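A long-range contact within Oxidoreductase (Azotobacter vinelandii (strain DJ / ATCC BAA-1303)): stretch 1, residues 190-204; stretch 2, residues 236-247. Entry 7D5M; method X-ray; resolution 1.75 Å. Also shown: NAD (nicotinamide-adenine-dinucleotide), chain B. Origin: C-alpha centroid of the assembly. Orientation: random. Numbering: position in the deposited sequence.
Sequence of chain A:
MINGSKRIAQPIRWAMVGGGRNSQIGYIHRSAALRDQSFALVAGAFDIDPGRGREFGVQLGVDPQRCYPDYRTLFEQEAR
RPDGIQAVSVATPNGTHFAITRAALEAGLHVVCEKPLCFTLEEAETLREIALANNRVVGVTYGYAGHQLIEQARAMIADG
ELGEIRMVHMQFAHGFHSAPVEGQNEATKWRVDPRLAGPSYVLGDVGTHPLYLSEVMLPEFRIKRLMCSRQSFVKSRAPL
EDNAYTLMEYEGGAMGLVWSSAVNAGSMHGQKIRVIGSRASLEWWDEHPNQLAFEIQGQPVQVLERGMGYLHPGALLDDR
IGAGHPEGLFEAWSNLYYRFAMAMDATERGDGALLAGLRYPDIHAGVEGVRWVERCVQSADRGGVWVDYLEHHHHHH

Stretch 1, residues 190-204: WRVDPRLAGPSYVLG
Stretch 2, residues 236-247: SRAPLEDNAYTL

The two stretches run side by side in the same direction, burying 648 Å² between them. CA atoms pair Val 192 with Arg 237 (5.7 Å), Ser 200 with Leu 240 (5.1 Å), Val 202 with Asp 242 (5.4 Å) and Leu 203 with Ala 244 (6.9 Å).

Leu 240 is the main bump. Its CB points toward stretch 1, with chi1 -86° and chi2 44°. Stretch 1 curls around it through a short helix, 194-197, and supplies the hollow. Leu 240 CD2 lies 3.5 Å from Val 192 C and 4.4 Å from Ala 197 CB; Leu 240 CD1 lies 3.7 Å from Pro 194 CG and 3.8 Å from Gly 198 O. Tyr 201 CB closes the pocket, 4.0 Å from Leu 240 CB. Asp 193 OD1 caps the helix by accepting from Arg 195 N (3.1 Å). Gly 198 ends it at phi 110°, psi -149°, angles that call for glycine.

Glu 241 (chi1 p, chi2 m, chi3 -21°) bends its carboxylate to the start of helix 202-204. Glu 241 OE2 accepts from Leu 203 N at 2.8 Å, nearly straight at 172°. Tyr 201 N gives weak bonds to Glu 241 OE1 (3.3 Å) and Glu 241 OE2 (3.1 Å). The backbone joins in: Val 202 N donates to Glu 241 O at 3.1 Å.

Val 202 (m) presses CG2 against the chain, 3.5 Å from Asn 243 N. Strand 243-247 follows, extended. Ala 244 and Thr 246 point toward stretch 1, and Tyr 245 away. The small Ala 244 leaves room for Leu 203 (m, t), whose CD2 sits 3.7 Å from Ala 244 CB.

At the other end, Val 192 CG1 rests 3.8 Å from Arg 237 CG. The extended Arg 237 (m, t, t) forms a salt bridge, NH1 to Asp 242 OD2, 2.9 Å. Water 1 bridges Val 192 O (2.8 Å) and Arg 237 O (2.7 Å).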

# COMPACT_ATOMS: atom_id res chain seq x y z
N TRP A 190 -34.39 2.21 -9.36
CA TRP A 190 -35.19 3.31 -8.75
C TRP A 190 -34.30 4.55 -8.54
O TRP A 190 -34.83 5.67 -8.64
CB TRP A 190 -35.97 2.87 -7.49
CG TRP A 190 -35.20 2.59 -6.23
CD1 TRP A 190 -35.01 1.36 -5.65
CD2 TRP A 190 -34.61 3.54 -5.33
NE1 TRP A 190 -34.31 1.49 -4.48
CE2 TRP A 190 -34.06 2.81 -4.26
CE3 TRP A 190 -34.49 4.94 -5.33
CZ2 TRP A 190 -33.38 3.43 -3.21
CZ3 TRP A 190 -33.82 5.55 -4.30
CH2 TRP A 190 -33.28 4.80 -3.25
N ARG A 191 -32.99 4.36 -8.33
CA ARG A 191 -32.03 5.47 -8.08
C ARG A 191 -31.82 6.33 -9.34
O ARG A 191 -31.36 7.49 -9.18
CB ARG A 191 -30.67 4.93 -7.60
CG ARG A 191 -30.61 4.64 -6.11
CD ARG A 191 -29.30 3.97 -5.76
NE ARG A 191 -29.04 3.84 -4.32
CZ ARG A 191 -29.52 2.87 -3.55
NH1 ARG A 191 -30.33 1.94 -4.04
NH2 ARG A 191 -29.20 2.84 -2.27
N VAL A 192 -32.11 5.82 -10.54
CA VAL A 192 -31.95 6.62 -11.79
C VAL A 192 -33.33 7.05 -12.33
O VAL A 192 -33.40 7.47 -13.51
CB VAL A 192 -31.12 5.88 -12.85
CG1 VAL A 192 -29.74 5.50 -12.31
CG2 VAL A 192 -31.84 4.67 -13.42
N ASP A 193 -34.37 7.00 -11.48
CA ASP A 193 -35.74 7.50 -11.80
C ASP A 193 -36.01 8.76 -10.99
O ASP A 193 -36.14 8.71 -9.76
CB ASP A 193 -36.77 6.38 -11.57
CG ASP A 193 -38.18 6.71 -12.04
OD1 ASP A 193 -38.48 7.91 -12.21
OD2 ASP A 193 -38.96 5.75 -12.24
N PRO A 194 -36.11 9.95 -11.63
CA PRO A 194 -36.29 11.20 -10.88
C PRO A 194 -37.58 11.21 -10.05
O PRO A 194 -37.57 11.81 -8.99
CB PRO A 194 -36.33 12.32 -11.94
CG PRO A 194 -35.89 11.67 -13.25
CD PRO A 194 -36.05 10.17 -13.08
N ARG A 195 -38.63 10.53 -10.53
CA ARG A 195 -39.94 10.40 -9.84
C ARG A 195 -39.74 9.76 -8.46
O ARG A 195 -40.39 10.21 -7.49
CB ARG A 195 -40.93 9.57 -10.68
CG ARG A 195 -41.26 10.16 -12.05
CD ARG A 195 -42.22 9.27 -12.81
NE ARG A 195 -43.56 9.22 -12.22
CZ ARG A 195 -44.54 8.41 -12.60
NH1 ARG A 195 -44.36 7.55 -13.60
NH2 ARG A 195 -45.72 8.45 -12.00
N LEU A 196 -38.86 8.75 -8.37
CA LEU A 196 -38.67 7.89 -7.16
C LEU A 196 -37.42 8.31 -6.39
O LEU A 196 -37.40 8.10 -5.16
CB LEU A 196 -38.55 6.42 -7.59
CG LEU A 196 -39.72 5.84 -8.38
CD1 LEU A 196 -39.40 4.42 -8.82
CD2 LEU A 196 -41.01 5.87 -7.57
N ALA A 197 -36.39 8.80 -7.09
CA ALA A 197 -35.05 9.12 -6.54
C ALA A 197 -34.93 10.62 -6.24
O ALA A 197 -34.30 10.97 -5.21
CB ALA A 197 -33.96 8.69 -7.50
N GLY A 198 -35.50 11.47 -7.11
CA GLY A 198 -35.50 12.94 -6.98
C GLY A 198 -34.60 13.60 -8.02
O GLY A 198 -34.47 13.11 -9.14
N PRO A 199 -33.99 14.76 -7.68
CA PRO A 199 -33.30 15.60 -8.66
C PRO A 199 -31.88 15.18 -9.04
O PRO A 199 -31.30 15.74 -9.97
CB PRO A 199 -33.23 16.97 -7.96
CG PRO A 199 -33.28 16.67 -6.48
CD PRO A 199 -34.02 15.36 -6.34
N SER A 200 -31.31 14.22 -8.31
CA SER A 200 -29.91 13.80 -8.56
C SER A 200 -29.77 12.29 -8.35
O SER A 200 -30.62 11.68 -7.66
CB SER A 200 -28.96 14.60 -7.72
OG SER A 200 -28.49 13.85 -6.62
N TYR A 201 -28.73 11.71 -8.93
CA TYR A 201 -28.31 10.33 -8.58
C TYR A 201 -27.07 10.43 -7.69
O TYR A 201 -27.25 10.48 -6.46
CB TYR A 201 -28.19 9.43 -9.82
CG TYR A 201 -27.51 8.13 -9.49
CD1 TYR A 201 -27.65 7.56 -8.24
CD2 TYR A 201 -26.70 7.48 -10.41
CE1 TYR A 201 -27.00 6.39 -7.90
CE2 TYR A 201 -26.06 6.30 -10.09
CZ TYR A 201 -26.21 5.75 -8.83
OH TYR A 201 -25.55 4.60 -8.50
N VAL A 202 -25.85 10.47 -8.23
CA VAL A 202 -24.63 10.26 -7.39
C VAL A 202 -24.39 11.41 -6.40
O VAL A 202 -23.79 11.14 -5.35
CB VAL A 202 -23.36 9.94 -8.21
CG1 VAL A 202 -23.50 8.59 -8.89
CG2 VAL A 202 -22.97 11.04 -9.18
N LEU A 203 -24.80 12.65 -6.68
CA LEU A 203 -24.59 13.77 -5.72
C LEU A 203 -25.24 13.38 -4.39
O LEU A 203 -24.57 13.44 -3.33
CB LEU A 203 -25.20 15.05 -6.27
CG LEU A 203 -24.43 15.70 -7.42
CD1 LEU A 203 -25.31 16.69 -8.17
CD2 LEU A 203 -23.16 16.36 -6.92
N GLY A 204 -26.51 12.98 -4.46
CA GLY A 204 -27.32 12.60 -3.29
C GLY A 204 -26.92 11.24 -2.76
O GLY A 204 -26.91 11.05 -1.53
N SER A 236 -28.90 7.05 -20.80
CA SER A 236 -30.31 6.74 -20.44
C SER A 236 -30.66 7.28 -19.04
O SER A 236 -31.86 7.38 -18.72
CB SER A 236 -30.58 5.25 -20.51
OG SER A 236 -29.76 4.55 -19.59
N ARG A 237 -29.66 7.62 -18.22
CA ARG A 237 -29.89 8.14 -16.84
C ARG A 237 -30.26 9.62 -16.86
O ARG A 237 -30.89 10.08 -15.89
CB ARG A 237 -28.65 7.90 -15.97
CG ARG A 237 -28.35 6.43 -15.76
CD ARG A 237 -27.05 6.16 -15.01
NE ARG A 237 -26.85 4.73 -14.92
CZ ARG A 237 -25.68 4.11 -14.77
NH1 ARG A 237 -24.55 4.80 -14.66
NH2 ARG A 237 -25.65 2.79 -14.73
N ALA A 238 -29.91 10.35 -17.92
CA ALA A 238 -30.18 11.80 -18.05
C ALA A 238 -31.65 12.06 -17.72
O ALA A 238 -32.51 11.31 -18.17
CB ALA A 238 -29.82 12.28 -19.44
N PRO A 239 -31.99 13.11 -16.95
CA PRO A 239 -31.02 14.11 -16.48
C PRO A 239 -30.22 13.79 -15.20
O PRO A 239 -29.45 14.65 -14.78
CB PRO A 239 -31.94 15.30 -16.18
CG PRO A 239 -33.17 14.64 -15.63
CD PRO A 239 -33.37 13.44 -16.54
N LEU A 240 -30.41 12.61 -14.61
CA LEU A 240 -29.72 12.22 -13.36
C LEU A 240 -28.27 11.85 -13.70
O LEU A 240 -28.05 11.14 -14.70
CB LEU A 240 -30.46 11.07 -12.66
CG LEU A 240 -31.59 11.51 -11.73
CD1 LEU A 240 -32.45 12.58 -12.36
CD2 LEU A 240 -32.44 10.32 -11.29
N GLU A 241 -27.34 12.37 -12.90
CA GLU A 241 -25.88 12.29 -13.13
C GLU A 241 -25.30 11.01 -12.50
O GLU A 241 -25.66 10.69 -11.36
CB GLU A 241 -25.20 13.56 -12.60
CG GLU A 241 -25.01 13.64 -11.09
CD GLU A 241 -26.25 13.72 -10.23
OE1 GLU A 241 -27.32 14.11 -10.74
OE2 GLU A 241 -26.15 13.40 -9.03
N ASP A 242 -24.38 10.35 -13.20
CA ASP A 242 -23.60 9.22 -12.63
C ASP A 242 -22.16 9.67 -12.36
O ASP A 242 -21.35 8.82 -11.93
CB ASP A 242 -23.68 7.96 -13.50
CG ASP A 242 -23.38 8.18 -14.98
OD1 ASP A 242 -22.75 9.20 -15.31
OD2 ASP A 242 -23.78 7.32 -15.77
N ASN A 243 -21.87 10.95 -12.55
CA ASN A 243 -20.55 11.55 -12.26
C ASN A 243 -20.75 13.04 -12.01
O ASN A 243 -21.58 13.64 -12.72
CB ASN A 243 -19.59 11.31 -13.42
CG ASN A 243 -18.16 11.58 -13.01
OD1 ASN A 243 -17.58 10.81 -12.24
ND2 ASN A 243 -17.59 12.67 -13.51
N ALA A 244 -20.04 13.62 -11.05
CA ALA A 244 -20.12 15.07 -10.81
C ALA A 244 -18.86 15.59 -10.13
O ALA A 244 -18.21 14.85 -9.34
CB ALA A 244 -21.36 15.37 -10.01
N TYR A 245 -18.54 16.83 -10.46
CA TYR A 245 -17.48 17.64 -9.82
C TYR A 245 -18.13 18.82 -9.14
O TYR A 245 -18.76 19.64 -9.84
CB TYR A 245 -16.46 18.12 -10.85
CG TYR A 245 -15.92 17.00 -11.69
CD1 TYR A 245 -14.86 16.23 -11.24
CD2 TYR A 245 -16.50 16.68 -12.91
CE1 TYR A 245 -14.38 15.18 -12.00
CE2 TYR A 245 -16.04 15.63 -13.67
CZ TYR A 245 -14.97 14.88 -13.22
OH TYR A 245 -14.52 13.83 -13.96
N THR A 246 -17.96 18.94 -7.83
CA THR A 246 -18.42 20.11 -7.06
C THR A 246 -17.20 20.85 -6.51
O THR A 246 -16.45 20.26 -5.72
CB THR A 246 -19.39 19.74 -5.95
OG1 THR A 246 -20.42 18.96 -6.54
CG2 THR A 246 -19.94 20.97 -5.27
N LEU A 247 -17.02 22.09 -6.94
CA LEU A 247 -15.97 22.97 -6.40
C LEU A 247 -16.63 24.02 -5.51
O LEU A 247 -17.67 24.62 -5.92
CB LEU A 247 -15.19 23.59 -7.57
CG LEU A 247 -13.96 24.39 -7.16
CD1 LEU A 247 -12.91 23.52 -6.49
CD2 LEU A 247 -13.37 25.08 -8.38
PA NAD B . -33.80 -1.29 -1.90
O1A NAD B . -34.61 -1.04 -3.13
O2A NAD B . -32.68 -2.28 -1.91
O5B NAD B . -34.81 -1.65 -0.70
C5B NAD B . -36.12 -1.03 -0.56
C4B NAD B . -36.90 -1.81 0.47
O4B NAD B . -38.05 -1.04 0.92
C3B NAD B . -37.47 -3.14 -0.02
O3B NAD B . -37.49 -4.08 1.05
C2B NAD B . -38.89 -2.74 -0.45
O2B NAD B . -39.81 -3.80 -0.51
C1B NAD B . -39.23 -1.79 0.69
N9A NAD B . -40.29 -0.84 0.40
C8A NAD B . -40.42 -0.07 -0.72
N7A NAD B . -41.44 0.75 -0.68
C5A NAD B . -42.01 0.52 0.56
C6A NAD B . -43.12 1.10 1.21
N6A NAD B . -43.86 2.08 0.68
N1A NAD B . -43.42 0.65 2.45
C2A NAD B . -42.67 -0.33 2.98
N3A NAD B . -41.59 -0.93 2.47
C4A NAD B . -41.31 -0.46 1.24
O3 NAD B . -33.17 0.10 -1.38
PN NAD B . -31.84 0.36 -0.48
O1N NAD B . -30.62 0.36 -1.37
O2N NAD B . -31.87 -0.57 0.69
O5D NAD B . -32.06 1.87 0.01
C5D NAD B . -33.18 2.24 0.81
C4D NAD B . -32.86 3.60 1.38
O4D NAD B . -31.61 3.51 2.11
C3D NAD B . -32.64 4.69 0.32
O3D NAD B . -33.12 5.93 0.81
C2D NAD B . -31.12 4.70 0.14
O2D NAD B . -30.62 5.95 -0.32
C1D NAD B . -30.67 4.43 1.58
N1N NAD B . -29.30 3.84 1.70
C2N NAD B . -28.39 4.42 2.55
C3N NAD B . -27.09 3.92 2.65
C7N NAD B . -26.20 4.52 3.72
O7N NAD B . -26.72 5.21 4.61
N7N NAD B . -24.90 4.24 3.67
C4N NAD B . -26.69 2.90 1.79
C5N NAD B . -27.62 2.33 0.92
C6N NAD B . -28.94 2.71 1.01
O HOH W 1 -33.44 9.70 -15.22